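Local coordinates for protein transcription termination factor FttA (Pyrococcus horikoshii, PDB 3AF5) that probably terminates transcription by cutting nascent RNA at the exit channel of RNA polymerase, as a zinc-dependent nuclease of the metallo-beta-lactamase superfamily, at residues A[357-362]-A[383-388]; A[389-394]-A[612-617]. All coordinates share one frame; numbering follows the deposited sequence.

Contact 1. Residues A[357-362]-A[383-388]. With ZN (zinc ion), chain M.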
loop_
_atom_site.group_PDB
_atom_site.type_symbol
_atom_site.label_atom_id
_atom_site.label_comp_id
_atom_site.label_asym_id
_atom_site.label_seq_id
_atom_site.Cartn_x
_atom_site.Cartn_y
_atom_site.Cartn_z
ATOM N N ASN A 357 27.514 -2.312 6.124
ATOM C CA ASN A 357 28.489 -1.259 5.836
ATOM C C ASN A 357 27.985 -0.195 4.868
ATOM O O ASN A 357 28.468 0.930 4.877
ATOM C CB ASN A 357 29.788 -1.873 5.294
ATOM C CG ASN A 357 29.539 -2.877 4.173
ATOM O OD1 ASN A 357 28.918 -2.553 3.156
ATOM N ND2 ASN A 357 30.027 -4.105 4.358
ATOM N N GLY A 358 27.025 -0.551 4.028
ATOM C CA GLY A 358 26.492 0.418 3.089
ATOM C C GLY A 358 27.052 0.246 1.695
ATOM O O GLY A 358 26.648 0.936 0.757
ATOM N N LEU A 359 27.985 -0.688 1.558
ATOM C CA LEU A 359 28.611 -0.953 0.272
ATOM C C LEU A 359 27.856 -1.983 -0.552
ATOM O O LEU A 359 28.271 -2.304 -1.665
ATOM C CB LEU A 359 30.055 -1.421 0.472
ATOM C CG LEU A 359 31.111 -0.355 0.778
ATOM C CD1 LEU A 359 30.687 0.509 1.967
ATOM C CD2 LEU A 359 32.437 -1.061 1.057
ATOM N N HIS A 360 26.751 -2.497 -0.016
ATOM C CA HIS A 360 25.966 -3.501 -0.736
ATOM C C HIS A 360 24.455 -3.271 -0.642
ATOM O O HIS A 360 23.689 -4.219 -0.523
ATOM C CB HIS A 360 26.320 -4.895 -0.209
ATOM C CG HIS A 360 27.780 -5.210 -0.287
ATOM N ND1 HIS A 360 28.405 -5.561 -1.466
ATOM C CD2 HIS A 360 28.751 -5.173 0.658
ATOM C CE1 HIS A 360 29.698 -5.725 -1.244
ATOM N NE2 HIS A 360 29.934 -5.495 0.036
ATOM N N ASN A 361 24.039 -2.007 -0.718
ATOM C CA ASN A 361 22.626 -1.640 -0.631
ATOM C C ASN A 361 21.734 -2.191 -1.740
ATOM O O ASN A 361 22.150 -2.332 -2.900
ATOM C CB ASN A 361 22.490 -0.123 -0.582
ATOM C CG ASN A 361 22.989 0.447 0.717
ATOM O OD1 ASN A 361 22.999 1.665 0.914
ATOM N ND2 ASN A 361 23.407 -0.439 1.627
ATOM N N ILE A 362 20.491 -2.481 -1.364
ATOM C CA ILE A 362 19.512 -3.037 -2.285
ATOM C C ILE A 362 18.277 -2.158 -2.408
ATOM O O ILE A 362 17.744 -1.669 -1.409
ATOM C CB ILE A 362 19.026 -4.415 -1.800
ATOM C CG1 ILE A 362 20.206 -5.222 -1.268
ATOM C CG2 ILE A 362 18.339 -5.158 -2.939
ATOM C CD1 ILE A 362 19.814 -6.583 -0.704
ATOM N N PHE A 383 18.831 7.761 -5.339
ATOM C CA PHE A 383 19.081 7.123 -4.048
ATOM C C PHE A 383 20.423 7.550 -3.466
ATOM O O PHE A 383 21.253 8.149 -4.154
ATOM C CB PHE A 383 19.085 5.596 -4.206
ATOM C CG PHE A 383 17.801 5.041 -4.732
ATOM C CD1 PHE A 383 16.757 4.732 -3.866
ATOM C CD2 PHE A 383 17.615 4.866 -6.101
ATOM C CE1 PHE A 383 15.544 4.259 -4.354
ATOM C CE2 PHE A 383 16.411 4.397 -6.593
ATOM C CZ PHE A 383 15.372 4.094 -5.721
ATOM N N PRO A 384 20.649 7.256 -2.178
ATOM C CA PRO A 384 21.934 7.638 -1.594
ATOM C C PRO A 384 23.033 6.732 -2.169
ATOM O O PRO A 384 23.814 7.160 -3.029
ATOM C CB PRO A 384 21.707 7.425 -0.095
ATOM C CG PRO A 384 20.699 6.305 -0.056
ATOM C CD PRO A 384 19.737 6.711 -1.153
ATOM N N ARG A 385 23.080 5.486 -1.699
ATOM C CA ARG A 385 24.062 4.504 -2.152
ATOM C C ARG A 385 23.281 3.297 -2.664
ATOM O O ARG A 385 22.256 2.931 -2.093
ATOM C CB ARG A 385 24.990 4.116 -0.993
ATOM C CG ARG A 385 26.373 4.762 -1.081
ATOM C CD ARG A 385 26.917 5.209 0.277
ATOM N NE ARG A 385 27.255 4.101 1.173
ATOM C CZ ARG A 385 27.745 4.252 2.404
ATOM N NH1 ARG A 385 28.025 3.194 3.151
ATOM N NH2 ARG A 385 27.958 5.467 2.892
ATOM N N LEU A 386 23.750 2.666 -3.733
ATOM C CA LEU A 386 23.010 1.547 -4.288
ATOM C C LEU A 386 23.822 0.546 -5.098
ATOM O O LEU A 386 24.353 0.880 -6.145
ATOM C CB LEU A 386 21.884 2.090 -5.173
ATOM C CG LEU A 386 21.052 1.064 -5.947
ATOM C CD1 LEU A 386 20.315 0.200 -4.945
ATOM C CD2 LEU A 386 20.076 1.754 -6.900
ATOM N N GLU A 387 23.889 -0.693 -4.631
ATOM C CA GLU A 387 24.614 -1.724 -5.362
ATOM C C GLU A 387 23.669 -2.597 -6.202
ATOM O O GLU A 387 23.886 -2.762 -7.402
ATOM C CB GLU A 387 25.431 -2.606 -4.400
ATOM C CG GLU A 387 26.001 -3.866 -5.051
ATOM C CD GLU A 387 26.886 -4.701 -4.109
ATOM O OE1 GLU A 387 28.125 -4.504 -4.104
ATOM O OE2 GLU A 387 26.344 -5.554 -3.367
ATOM N N THR A 388 22.610 -3.118 -5.584
ATOM C CA THR A 388 21.678 -4.011 -6.281
ATOM C C THR A 388 20.247 -3.508 -6.478
ATOM O O THR A 388 19.568 -3.132 -5.523
ATOM C CB THR A 388 21.590 -5.366 -5.547
ATOM O OG1 THR A 388 22.902 -5.945 -5.450
ATOM C CG2 THR A 388 20.648 -6.322 -6.286
HETATM ZN ZN ZN M . 29.898 -4.129 -5.002
HETATM O O HOH W 1 23.819 -5.534 -3.071
#

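Contact 2. Residues A[389-394]-A[612-617]. With ZN (zinc ion), chain M.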
loop_
_atom_site.group_PDB
_atom_site.type_symbol
_atom_site.label_atom_id
_atom_site.label_comp_id
_atom_site.label_asym_id
_atom_site.label_seq_id
_atom_site.Cartn_x
_atom_site.Cartn_y
_atom_site.Cartn_z
ATOM N N LEU A 389 19.782 -3.534 -7.720
ATOM C CA LEU A 389 18.427 -3.103 -8.030
ATOM C C LEU A 389 17.535 -4.270 -8.452
ATOM O O LEU A 389 17.817 -4.941 -9.446
ATOM C CB LEU A 389 18.436 -2.076 -9.159
ATOM C CG LEU A 389 17.049 -1.569 -9.571
ATOM C CD1 LEU A 389 16.451 -0.736 -8.431
ATOM C CD2 LEU A 389 17.160 -0.728 -10.847
ATOM N N VAL A 390 16.476 -4.518 -7.683
ATOM C CA VAL A 390 15.511 -5.574 -8.002
ATOM C C VAL A 390 14.322 -4.828 -8.600
ATOM O O VAL A 390 13.713 -4.003 -7.918
ATOM C CB VAL A 390 15.031 -6.334 -6.736
ATOM C CG1 VAL A 390 14.034 -7.416 -7.136
ATOM C CG2 VAL A 390 16.222 -6.964 -6.004
ATOM N N MET A 391 13.995 -5.100 -9.861
ATOM C CA MET A 391 12.892 -4.400 -10.511
ATOM C C MET A 391 11.884 -5.330 -11.198
ATOM O O MET A 391 12.208 -6.466 -11.532
ATOM C CB MET A 391 13.453 -3.404 -11.532
ATOM C CG MET A 391 13.997 -4.052 -12.795
ATOM S SD MET A 391 14.879 -2.884 -13.864
ATOM C CE MET A 391 13.508 -1.900 -14.493
ATOM N N GLU A 392 10.666 -4.828 -11.402
ATOM C CA GLU A 392 9.592 -5.572 -12.040
ATOM C C GLU A 392 9.763 -5.649 -13.563
ATOM O O GLU A 392 10.450 -4.830 -14.171
ATOM C CB GLU A 392 8.247 -4.923 -11.718
ATOM C CG GLU A 392 8.046 -3.519 -12.321
ATOM C CD GLU A 392 6.600 -3.279 -12.759
ATOM O OE1 GLU A 392 6.135 -3.964 -13.694
ATOM O OE2 GLU A 392 5.918 -2.417 -12.161
ATOM N N SER A 393 9.096 -6.620 -14.177
ATOM C CA SER A 393 9.196 -6.831 -15.618
ATOM C C SER A 393 7.838 -7.058 -16.244
ATOM O O SER A 393 7.756 -7.645 -17.317
ATOM C CB SER A 393 10.057 -8.068 -15.901
ATOM O OG SER A 393 11.233 -8.070 -15.106
ATOM N N THR A 394 6.772 -6.617 -15.586
ATOM C CA THR A 394 5.437 -6.841 -16.120
ATOM C C THR A 394 5.370 -6.589 -17.620
ATOM O O THR A 394 4.730 -7.344 -18.340
ATOM C CB THR A 394 4.390 -5.967 -15.420
ATOM O OG1 THR A 394 4.536 -6.090 -14.001
ATOM C CG2 THR A 394 2.991 -6.426 -15.806
ATOM N N GLU A 612 25.372 -1.759 -9.639
ATOM C CA GLU A 612 26.385 -2.683 -10.129
ATOM C C GLU A 612 25.732 -3.974 -10.587
ATOM O O GLU A 612 26.330 -4.771 -11.307
ATOM C CB GLU A 612 27.409 -2.991 -9.028
ATOM C CG GLU A 612 28.393 -1.850 -8.767
ATOM C CD GLU A 612 29.266 -2.068 -7.530
ATOM O OE1 GLU A 612 30.238 -1.290 -7.349
ATOM O OE2 GLU A 612 28.980 -3.003 -6.740
ATOM N N ARG A 613 24.486 -4.163 -10.176
ATOM C CA ARG A 613 23.746 -5.363 -10.520
ATOM C C ARG A 613 22.238 -5.103 -10.565
ATOM O O ARG A 613 21.709 -4.349 -9.755
ATOM C CB ARG A 613 24.089 -6.439 -9.487
ATOM C CG ARG A 613 23.154 -7.601 -9.426
ATOM C CD ARG A 613 23.750 -8.715 -8.582
ATOM N NE ARG A 613 24.290 -8.246 -7.307
ATOM C CZ ARG A 613 25.587 -8.230 -7.009
ATOM N NH1 ARG A 613 26.473 -8.654 -7.901
ATOM N NH2 ARG A 613 26.000 -7.797 -5.822
ATOM N N ILE A 614 21.551 -5.712 -11.526
ATOM C CA ILE A 614 20.099 -5.564 -11.635
ATOM C C ILE A 614 19.421 -6.936 -11.739
ATOM O O ILE A 614 19.810 -7.776 -12.560
ATOM C CB ILE A 614 19.701 -4.719 -12.867
ATOM C CG1 ILE A 614 20.080 -3.252 -12.637
ATOM C CG2 ILE A 614 18.205 -4.835 -13.122
ATOM C CD1 ILE A 614 19.919 -2.362 -13.884
ATOM N N ILE A 615 18.409 -7.156 -10.906
ATOM C CA ILE A 615 17.673 -8.418 -10.907
ATOM C C ILE A 615 16.227 -8.208 -11.348
ATOM O O ILE A 615 15.468 -7.507 -10.686
ATOM C CB ILE A 615 17.712 -9.047 -9.509
ATOM C CG1 ILE A 615 19.168 -9.300 -9.134
ATOM C CG2 ILE A 615 16.940 -10.344 -9.481
ATOM C CD1 ILE A 615 19.350 -9.757 -7.728
ATOM N N THR A 616 15.853 -8.806 -12.475
ATOM C CA THR A 616 14.497 -8.657 -12.997
ATOM C C THR A 616 13.530 -9.705 -12.454
ATOM O O THR A 616 13.809 -10.911 -12.478
ATOM C CB THR A 616 14.473 -8.752 -14.526
ATOM O OG1 THR A 616 14.928 -10.049 -14.920
ATOM C CG2 THR A 616 15.358 -7.678 -15.146
ATOM N N VAL A 617 12.379 -9.235 -11.990
ATOM C CA VAL A 617 11.366 -10.111 -11.424
ATOM C C VAL A 617 9.985 -9.620 -11.810
ATOM O O VAL A 617 9.835 -8.694 -12.607
ATOM C CB VAL A 617 11.405 -10.093 -9.885
ATOM C CG1 VAL A 617 12.750 -10.541 -9.379
ATOM C CG2 VAL A 617 11.072 -8.685 -9.393
HETATM ZN ZN ZN M . 29.898 -4.129 -5.002
#

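Contact 1. Residues A[357-362]-A[383-388]
The carbonyl oxygen of N361 is gripped twice by the backbone of the other segment. T388 N reaches N361 O at 2.8 Å on an almost straight N-H line (175°), and E387 N comes to the same N361 O at 3.0 Å, tilted from the carbonyl plane. One residue on, I362 and T388 pair in parallel as strands 362-364 and 388-392 begin, and their side chains fall on the same face of the sheet.

Ahead of the strands the loops meet through side chains. The E387 chain runs out extended, with CG anti to the backbone N (chi1 169°), which carries its carboxylate beside the H360 ring. H360 ND1 sits 2.8 Å from E387 OE2, near the ring plane, in a weak hydrogen bond, with a second weak one to OE1; ring and carboxylate planes stand 60° apart. A water links E387 OE2, H360 O and T388 OG1. Farther back, R385 NE donates to G358 O (3.2 Å), arriving from above the peptide carbonyl plane.

E387 OE1 also binds a zinc ion at 2.0 Å, with E612 as another ligand. This metal lies away from the annotated zinc sites, and its charge would probably stabilise a carboxylate form of E387.

Contact 2. Residues A[389-394]-A[612-617]
Four backbone hydrogen bonds join L389 and M391 to the strand 613-617. L389 N donates to R613 O (2.9 Å) and L389 O accepts from I615 N; M391 N then donates to I615 O, and M391 O receives V617 N at 2.8 Å. Beyond the strand, with OG anti to the carbonyl carbon (chi1 -45°), the S393 hydroxyl is turned to V617 O and donates to it across 2.9 Å, tilted off the carbonyl plane.

On one face, M391 SD rests against I614 CG2 (3.9 Å), and L389 CB meets I614 CG1. On the other, V390 CG1 touches V617 CG2 at 3.9 Å as the two side chains cross.

These are neighbouring parallel strands of a mixed sheet in the metallo-beta-lactamase fold, their axes approaching to 4.6 Å at an angle of 28°. With 217 residues between the segments, the pairing joins the N-terminal and C-terminal parts of that domain, with the beta-CASP region inserted between them.

Helix 597-606 covers the L389, M391 and I614 face through Y603, L600 and V604, while T616 OG1 is hydrogen-bonded to C624 O of helix 621-635. At the C-terminal ends of the strands, E392 OE1 accepts from T394 OG1 (2.7 Å), approached from above the carboxylate plane. E392 OE2 is hydrogen-bonded to F368 N and H594 ND1, next to the zinc ligand D367, and V617 directly precedes H618, a ligand of the second zinc.

How the contacts relate
Strand 388-392 runs through both contacts: contact 1 pairs its start with strand 362-364, and contact 2 pairs the rest with strand 613-617 on its other flank, so three successive parallel strands of one sheet are joined. Contact 1 mixes buried residues with an exposed margin at the N-terminal ends of these strands, where side-chain polar groups, water and a metal do much of the work. Contact 2 is almost wholly buried, relies on regular backbone bonding and apolar faces, and leads to the catalytic-domain zinc pair. The two meet at the outlying zinc ion, and they also touch directly: T388 OG1 is hydrogen-bonded to R613 NE, and I362 CG2 packs on V390 CG2 at 4.1 Å.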